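Local coordinates for protein Pcdhgb2 (Mus musculus, PDB 5SZR) that probably serves as a calcium-dependent cell-adhesion protein that may help establish and maintain specific neuronal connections in the brain, at residues 213-218 with 250-255; 235-240 with 293-298. All coordinates share one frame; numbering follows the deposited sequence.

Overall arrangement
Both contacts lie in the third of the four cadherin domains of this chain, which is EC5 of an EC3-6 fragment, and span the same beta-sandwich, their centres about 3 Å apart. In each, one segment comes from the sheet that pairs strand 214-215 with strand 232-240, and the other from the sheet that pairs strand 250-257 with strand 290-299. Contact 1 brings in edge strands of both sheets and fills the gap with aromatic rings, beside a calcium site; contact 2 joins inner strands through small and branched aliphatic groups. Their touching residues are mainly buried and apolar. The Tyr252 hydroxyl bonds Ala239 N across the sandwich; outside it, 213-218 and 235-240 meet the same serine-linked mannose.

Contact 1. Residues 213-218 with 250-255; sequences PVFHQA and ISYSII. With MAN (alpha-D-mannopyranose), chain Y; NAG (2-acetamido-2-deoxy-beta-D-glucopyranose), chain E.
The rings of Phe215 and Tyr252 meet obliquely inside the third cadherin domain of this chain, the fifth (EC5) of the whole protein, CE2 of Phe215 lying 4.0 Å from CE1 of Tyr252. The two side chains reach in from facing sheets and slide past each other in opposite directions, each ring set beside its own backbone N (chi1 -80° in Phe215, -53° in Tyr252). One face of the Tyr252 ring carries CG2 of Ile250, 3.5 Å above the plane and displaced toward the rim. A tyrosine suits this place because its flat body packs among apolar groups while its OH bonds to the backbone N of Ala239 in the opposite sheet. At the edge of the His216 ring, ND1 shares a hydrogen bond of 2.9 Å with O6 of the mannose carried by Ser238, at 157°; the imidazole thus meets the sugar on the outer side.

Toward the junction with the preceding domain, Pro213 lays its CB 3.6 Å from CD1 of Ile250, a compact ring against a branched chain end. Pro213 also touches Asp241 and Asp299, two ligands of a calcium ion about 5 Å from its side chain, so this packing borders the metal site. Strand 214-215 hydrogen-bonds along strand 232-240 and strand 250-257 along strand 290-299; between these sheets Phe215 also rests on Ala297 and on Val309 of strand 306-316.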
loop_
_atom_site.group_PDB
_atom_site.type_symbol
_atom_site.label_atom_id
_atom_site.label_comp_id
_atom_site.label_asym_id
_atom_site.label_seq_id
_atom_site.Cartn_x
_atom_site.Cartn_y
_atom_site.Cartn_z
ATOM N N PRO A 213 7.108 7.689 4.747
ATOM C CA PRO A 213 5.846 7.881 5.470
ATOM C C PRO A 213 5.207 9.212 5.109
ATOM O O PRO A 213 5.889 10.186 4.784
ATOM C CB PRO A 213 6.262 7.835 6.946
ATOM C CG PRO A 213 7.760 7.952 6.947
ATOM C CD PRO A 213 8.224 7.383 5.652
ATOM N N VAL A 214 3.877 9.237 5.136
ATOM C CA VAL A 214 3.097 10.424 4.802
ATOM C C VAL A 214 2.063 10.639 5.896
ATOM O O VAL A 214 1.283 9.731 6.202
ATOM C CB VAL A 214 2.405 10.287 3.433
ATOM C CG1 VAL A 214 1.490 11.477 3.189
ATOM C CG2 VAL A 214 3.439 10.168 2.328
ATOM N N PHE A 215 2.054 11.837 6.480
ATOM C CA PHE A 215 1.112 12.138 7.550
ATOM C C PHE A 215 -0.302 12.272 7.000
ATOM O O PHE A 215 -0.519 12.741 5.880
ATOM C CB PHE A 215 1.508 13.420 8.283
ATOM C CG PHE A 215 2.600 13.226 9.299
ATOM C CD1 PHE A 215 3.916 13.526 8.990
ATOM C CD2 PHE A 215 2.308 12.741 10.563
ATOM C CE1 PHE A 215 4.922 13.350 9.931
ATOM C CE2 PHE A 215 3.303 12.557 11.500
ATOM C CZ PHE A 215 4.612 12.866 11.187
ATOM N N HIS A 216 -1.273 11.852 7.816
ATOM C CA HIS A 216 -2.670 11.862 7.395
ATOM C C HIS A 216 -3.191 13.283 7.179
ATOM O O HIS A 216 -4.127 13.485 6.397
ATOM C CB HIS A 216 -3.512 11.116 8.433
ATOM C CG HIS A 216 -4.929 10.872 8.017
ATOM N ND1 HIS A 216 -5.327 9.725 7.367
ATOM C CD2 HIS A 216 -6.047 11.620 8.181
ATOM C CE1 HIS A 216 -6.626 9.781 7.135
ATOM N NE2 HIS A 216 -7.087 10.919 7.619
ATOM N N GLN A 217 -2.595 14.275 7.848
ATOM C CA GLN A 217 -2.914 15.682 7.636
ATOM C C GLN A 217 -1.661 16.452 7.237
ATOM O O GLN A 217 -0.543 16.092 7.613
ATOM C CB GLN A 217 -3.520 16.324 8.895
ATOM C CG GLN A 217 -4.723 15.590 9.445
ATOM C CD GLN A 217 -5.307 16.256 10.672
ATOM O OE1 GLN A 217 -4.923 17.373 11.033
ATOM N NE2 GLN A 217 -6.248 15.576 11.319
ATOM N N ALA A 218 -1.864 17.535 6.482
ATOM C CA ALA A 218 -0.748 18.380 6.067
ATOM C C ALA A 218 -0.159 19.159 7.239
ATOM O O ALA A 218 1.035 19.485 7.230
ATOM C CB ALA A 218 -1.204 19.343 4.973
ATOM N N ILE A 250 6.502 2.641 11.486
ATOM C CA ILE A 250 6.633 4.079 11.717
ATOM C C ILE A 250 7.018 4.351 13.165
ATOM O O ILE A 250 6.495 3.723 14.095
ATOM C CB ILE A 250 5.330 4.822 11.366
ATOM C CG1 ILE A 250 4.865 4.457 9.957
ATOM C CG2 ILE A 250 5.530 6.324 11.477
ATOM C CD1 ILE A 250 5.840 4.855 8.893
ATOM N N SER A 251 7.929 5.304 13.358
ATOM C CA SER A 251 8.223 5.871 14.667
ATOM C C SER A 251 8.038 7.380 14.602
ATOM O O SER A 251 8.519 8.028 13.666
ATOM C CB SER A 251 9.642 5.524 15.119
ATOM O OG SER A 251 9.738 4.154 15.460
ATOM N N TYR A 252 7.333 7.931 15.585
ATOM C CA TYR A 252 7.086 9.366 15.678
ATOM C C TYR A 252 8.001 9.999 16.717
ATOM O O TYR A 252 8.350 9.378 17.725
ATOM C CB TYR A 252 5.628 9.652 16.040
ATOM C CG TYR A 252 4.644 8.960 15.129
ATOM C CD1 TYR A 252 4.342 9.482 13.877
ATOM C CD2 TYR A 252 4.033 7.774 15.511
ATOM C CE1 TYR A 252 3.452 8.847 13.034
ATOM C CE2 TYR A 252 3.137 7.133 14.682
ATOM C CZ TYR A 252 2.851 7.670 13.441
ATOM O OH TYR A 252 1.954 7.030 12.614
ATOM N N SER A 253 8.382 11.251 16.461
ATOM C CA SER A 253 9.241 11.996 17.372
ATOM C C SER A 253 8.989 13.489 17.193
ATOM O O SER A 253 8.322 13.921 16.247
ATOM C CB SER A 253 10.719 11.661 17.145
ATOM O OG SER A 253 11.165 12.136 15.884
ATOM N N ILE A 254 9.536 14.277 18.118
ATOM C CA ILE A 254 9.459 15.733 18.076
ATOM C C ILE A 254 10.861 16.264 17.819
ATOM O O ILE A 254 11.788 15.974 18.585
ATOM C CB ILE A 254 8.892 16.318 19.379
ATOM C CG1 ILE A 254 7.435 15.901 19.581
ATOM C CG2 ILE A 254 9.016 17.833 19.379
ATOM C CD1 ILE A 254 6.818 16.475 20.848
ATOM N N ILE A 255 11.015 17.061 16.767
ATOM C CA ILE A 255 12.333 17.507 16.342
ATOM C C ILE A 255 12.545 19.012 16.473
ATOM O O ILE A 255 13.703 19.448 16.525
ATOM C CB ILE A 255 12.622 17.058 14.897
ATOM C CG1 ILE A 255 11.565 17.631 13.960
ATOM C CG2 ILE A 255 12.666 15.544 14.817
ATOM C CD1 ILE A 255 11.816 17.332 12.511
HETATM C C1 MAN Y . -3.316 6.826 11.461
HETATM C C2 MAN Y . -2.979 5.458 12.075
HETATM C C3 MAN Y . -2.026 4.691 11.157
HETATM C C4 MAN Y . -2.537 4.644 9.710
HETATM C C5 MAN Y . -2.918 6.044 9.198
HETATM C C6 MAN Y . -3.627 5.983 7.854
HETATM O O2 MAN Y . -4.146 4.630 12.186
HETATM O O3 MAN Y . -1.804 3.361 11.624
HETATM O O4 MAN Y . -1.513 4.121 8.878
HETATM O O5 MAN Y . -3.807 6.706 10.139
HETATM O O6 MAN Y . -3.745 7.304 7.340
HETATM C C1 NAG E . 12.602 16.584 8.464
HETATM C C2 NAG E . 13.521 16.054 7.376
HETATM C C3 NAG E . 14.722 15.362 8.020
HETATM C C4 NAG E . 15.394 16.289 9.029
HETATM C C5 NAG E . 14.362 16.882 9.994
HETATM C C6 NAG E . 14.917 17.946 10.914
HETATM C C7 NAG E . 12.283 15.541 5.323
HETATM C C8 NAG E . 11.591 14.482 4.521
HETATM N N2 NAG E . 12.817 15.147 6.483
HETATM O O3 NAG E . 15.647 14.953 7.019
HETATM O O4 NAG E . 16.365 15.566 9.778
HETATM O O5 NAG E . 13.300 17.501 9.258
HETATM O O6 NAG E . 16.336 17.952 10.915
HETATM O O7 NAG E . 12.359 16.702 4.935
#

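Contact 2. Residues 235-240 with 293-298. With MAN (alpha-D-mannopyranose), chain Y; MAN (alpha-D-mannopyranose), chain T; NAG (2-acetamido-2-deoxy-beta-D-glucopyranose), chain E.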
loop_
_atom_site.group_PDB
_atom_site.type_symbol
_atom_site.label_atom_id
_atom_site.label_comp_id
_atom_site.label_asym_id
_atom_site.label_seq_id
_atom_site.Cartn_x
_atom_site.Cartn_y
_atom_site.Cartn_z
ATOM N N ALA A 235 -3.490 15.166 21.406
ATOM C CA ALA A 235 -3.654 14.918 19.976
ATOM C C ALA A 235 -2.954 13.612 19.621
ATOM O O ALA A 235 -2.182 13.063 20.412
ATOM C CB ALA A 235 -3.102 16.067 19.127
ATOM N N GLN A 236 -3.224 13.128 18.408
ATOM C CA GLN A 236 -2.588 11.915 17.899
ATOM C C GLN A 236 -2.276 12.098 16.422
ATOM O O GLN A 236 -3.193 12.173 15.598
ATOM C CB GLN A 236 -3.474 10.688 18.109
ATOM C CG GLN A 236 -2.812 9.391 17.674
ATOM C CD GLN A 236 -3.588 8.161 18.103
ATOM O OE1 GLN A 236 -4.751 8.252 18.510
ATOM N NE2 GLN A 236 -2.946 7.000 18.017
ATOM N N VAL A 237 -0.990 12.165 16.091
ATOM C CA VAL A 237 -0.557 12.197 14.700
ATOM C C VAL A 237 -0.504 10.771 14.168
ATOM O O VAL A 237 -0.305 9.811 14.920
ATOM C CB VAL A 237 0.808 12.902 14.562
ATOM C CG1 VAL A 237 0.725 14.331 15.076
ATOM C CG2 VAL A 237 1.892 12.123 15.295
ATOM N N SER A 238 -0.699 10.629 12.858
ATOM C CA SER A 238 -0.655 9.325 12.208
ATOM C C SER A 238 -0.102 9.497 10.802
ATOM O O SER A 238 -0.520 10.403 10.075
ATOM C CB SER A 238 -2.043 8.673 12.158
ATOM O OG SER A 238 -1.993 7.403 11.527
ATOM N N ALA A 239 0.841 8.634 10.433
ATOM C CA ALA A 239 1.377 8.588 9.082
ATOM C C ALA A 239 1.260 7.170 8.540
ATOM O O ALA A 239 1.261 6.196 9.298
ATOM C CB ALA A 239 2.837 9.053 9.032
ATOM N N SER A 240 1.146 7.064 7.220
ATOM C CA SER A 240 1.026 5.784 6.538
ATOM C C SER A 240 2.258 5.529 5.678
ATOM O O SER A 240 2.980 6.453 5.294
ATOM C CB SER A 240 -0.238 5.737 5.675
ATOM O OG SER A 240 -0.244 6.797 4.735
ATOM N N LEU A 293 5.260 23.417 16.910
ATOM C CA LEU A 293 5.869 22.112 17.105
ATOM C C LEU A 293 6.050 21.450 15.747
ATOM O O LEU A 293 5.162 21.529 14.894
ATOM C CB LEU A 293 4.978 21.252 18.010
ATOM C CG LEU A 293 5.565 20.069 18.767
ATOM C CD1 LEU A 293 6.561 20.569 19.797
ATOM C CD2 LEU A 293 4.441 19.282 19.425
ATOM N N THR A 294 7.195 20.797 15.547
ATOM C CA THR A 294 7.454 20.042 14.321
ATOM C C THR A 294 7.716 18.585 14.680
ATOM O O THR A 294 8.714 18.272 15.338
ATOM C CB THR A 294 8.631 20.624 13.539
ATOM O OG1 THR A 294 8.262 21.901 13.003
ATOM C CG2 THR A 294 9.000 19.695 12.388
ATOM N N LEU A 295 6.828 17.700 14.242
ATOM C CA LEU A 295 6.965 16.270 14.471
ATOM C C LEU A 295 7.484 15.583 13.212
ATOM O O LEU A 295 7.398 16.116 12.102
ATOM C CB LEU A 295 5.629 15.653 14.895
ATOM C CG LEU A 295 4.995 16.228 16.163
ATOM C CD1 LEU A 295 4.020 17.345 15.817
ATOM C CD2 LEU A 295 4.311 15.144 16.984
ATOM N N GLN A 296 8.035 14.384 13.399
ATOM C CA GLN A 296 8.618 13.620 12.307
ATOM C C GLN A 296 8.151 12.175 12.375
ATOM O O GLN A 296 8.133 11.574 13.454
ATOM C CB GLN A 296 10.148 13.671 12.337
ATOM C CG GLN A 296 10.794 12.756 11.305
ATOM C CD GLN A 296 12.305 12.827 11.314
ATOM O OE1 GLN A 296 12.902 13.634 10.603
ATOM N NE2 GLN A 296 12.935 11.977 12.119
ATOM N N ALA A 297 7.767 11.630 11.222
ATOM C CA ALA A 297 7.476 10.211 11.063
ATOM C C ALA A 297 8.610 9.564 10.285
ATOM O O ALA A 297 8.995 10.057 9.221
ATOM C CB ALA A 297 6.150 9.988 10.334
ATOM N N ARG A 298 9.127 8.459 10.807
ATOM C CA ARG A 298 10.316 7.810 10.275
ATOM C C ARG A 298 10.046 6.318 10.134
ATOM O O ARG A 298 9.494 5.703 11.052
ATOM C CB ARG A 298 11.503 8.060 11.209
ATOM C CG ARG A 298 12.848 7.644 10.676
ATOM C CD ARG A 298 13.919 7.933 11.707
ATOM N NE ARG A 298 15.242 7.976 11.099
ATOM C CZ ARG A 298 15.730 9.032 10.459
ATOM N NH1 ARG A 298 16.946 8.985 9.930
ATOM N NH2 ARG A 298 15.000 10.135 10.344
HETATM C C1 MAN Y . -3.316 6.826 11.461
HETATM C C2 MAN Y . -2.979 5.458 12.075
HETATM C C3 MAN Y . -2.026 4.691 11.157
HETATM C C4 MAN Y . -2.537 4.644 9.710
HETATM C C5 MAN Y . -2.918 6.044 9.198
HETATM C C6 MAN Y . -3.627 5.983 7.854
HETATM O O2 MAN Y . -4.146 4.630 12.186
HETATM O O3 MAN Y . -1.804 3.361 11.624
HETATM O O4 MAN Y . -1.513 4.121 8.878
HETATM O O5 MAN Y . -3.807 6.706 10.139
HETATM O O6 MAN Y . -3.745 7.304 7.340
HETATM C C1 MAN T . -4.787 10.584 23.712
HETATM C C2 MAN T . -4.885 10.740 22.186
HETATM C C3 MAN T . -5.756 11.944 21.844
HETATM C C4 MAN T . -7.113 11.883 22.573
HETATM C C5 MAN T . -6.903 11.696 24.079
HETATM C C6 MAN T . -8.187 11.464 24.849
HETATM O O2 MAN T . -5.524 9.606 21.586
HETATM O O3 MAN T . -5.950 12.064 20.435
HETATM O O4 MAN T . -7.823 13.090 22.365
HETATM O O5 MAN T . -6.044 10.550 24.327
HETATM O O6 MAN T . -7.829 11.224 26.212
HETATM C C1 NAG E . 12.602 16.584 8.464
HETATM C C2 NAG E . 13.521 16.054 7.376
HETATM C C3 NAG E . 14.722 15.362 8.020
HETATM C C4 NAG E . 15.394 16.289 9.029
HETATM C C5 NAG E . 14.362 16.882 9.994
HETATM C C6 NAG E . 14.917 17.946 10.914
HETATM C C7 NAG E . 12.283 15.541 5.323
HETATM C C8 NAG E . 11.591 14.482 4.521
HETATM N N2 NAG E . 12.817 15.147 6.483
HETATM O O3 NAG E . 15.647 14.953 7.019
HETATM O O4 NAG E . 16.365 15.566 9.778
HETATM O O5 NAG E . 13.300 17.501 9.258
HETATM O O6 NAG E . 16.336 17.952 10.915
HETATM O O7 NAG E . 12.359 16.702 4.935
#
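Val237 turns its CG1 methyl onto CD2 of Leu295, 4.1 Å away, the two side chains crossing at a slant in the interior of a cadherin beta-sandwich. This is the seven-stranded Greek-key fold of the cadherin repeat, and here strand 232-240 of one sheet faces strand 290-299 of the other. Valine and leucine suit the wider part of the gap, where their CA atoms are 8.6 Å apart. The valine has CG1 beside its backbone N (chi1 -59°), and this methyl is the one that reaches the leucine. Met311 of strand 306-316 touches both residues, while Phe215 and Tyr252 also pack on Val237, so apolar and aromatic groups from both sheets pack around the pair.

Two residues on, the sheets draw together. The CA atoms of Ala239 and Ala297 are only 6.6 Å apart, and their CB methyls meet at 3.7 Å. Alanine fits this closer approach because a single methyl from each strand is enough to bridge it, and Phe215 lies against both. The pair lies toward the end of the domain that shares a calcium site with the preceding domain, the site to which Asp241 and Asp299 belong.

Side chains alternate along 235-240, so Val237 and Ala239 point into the sandwich while Ser238 points away from it. Gln236 stretches out to a second mannose, whose O2 gives its OE1 a weak hydrogen bond of 3.4 Å, and its NE2 is hydrogen-bonded to Ser274 O. Ser238 offers the hydroxyl that O-mannosylation needs: OG of Ser238 is joined to mannose C1 by a covalent bond of 1.4 Å.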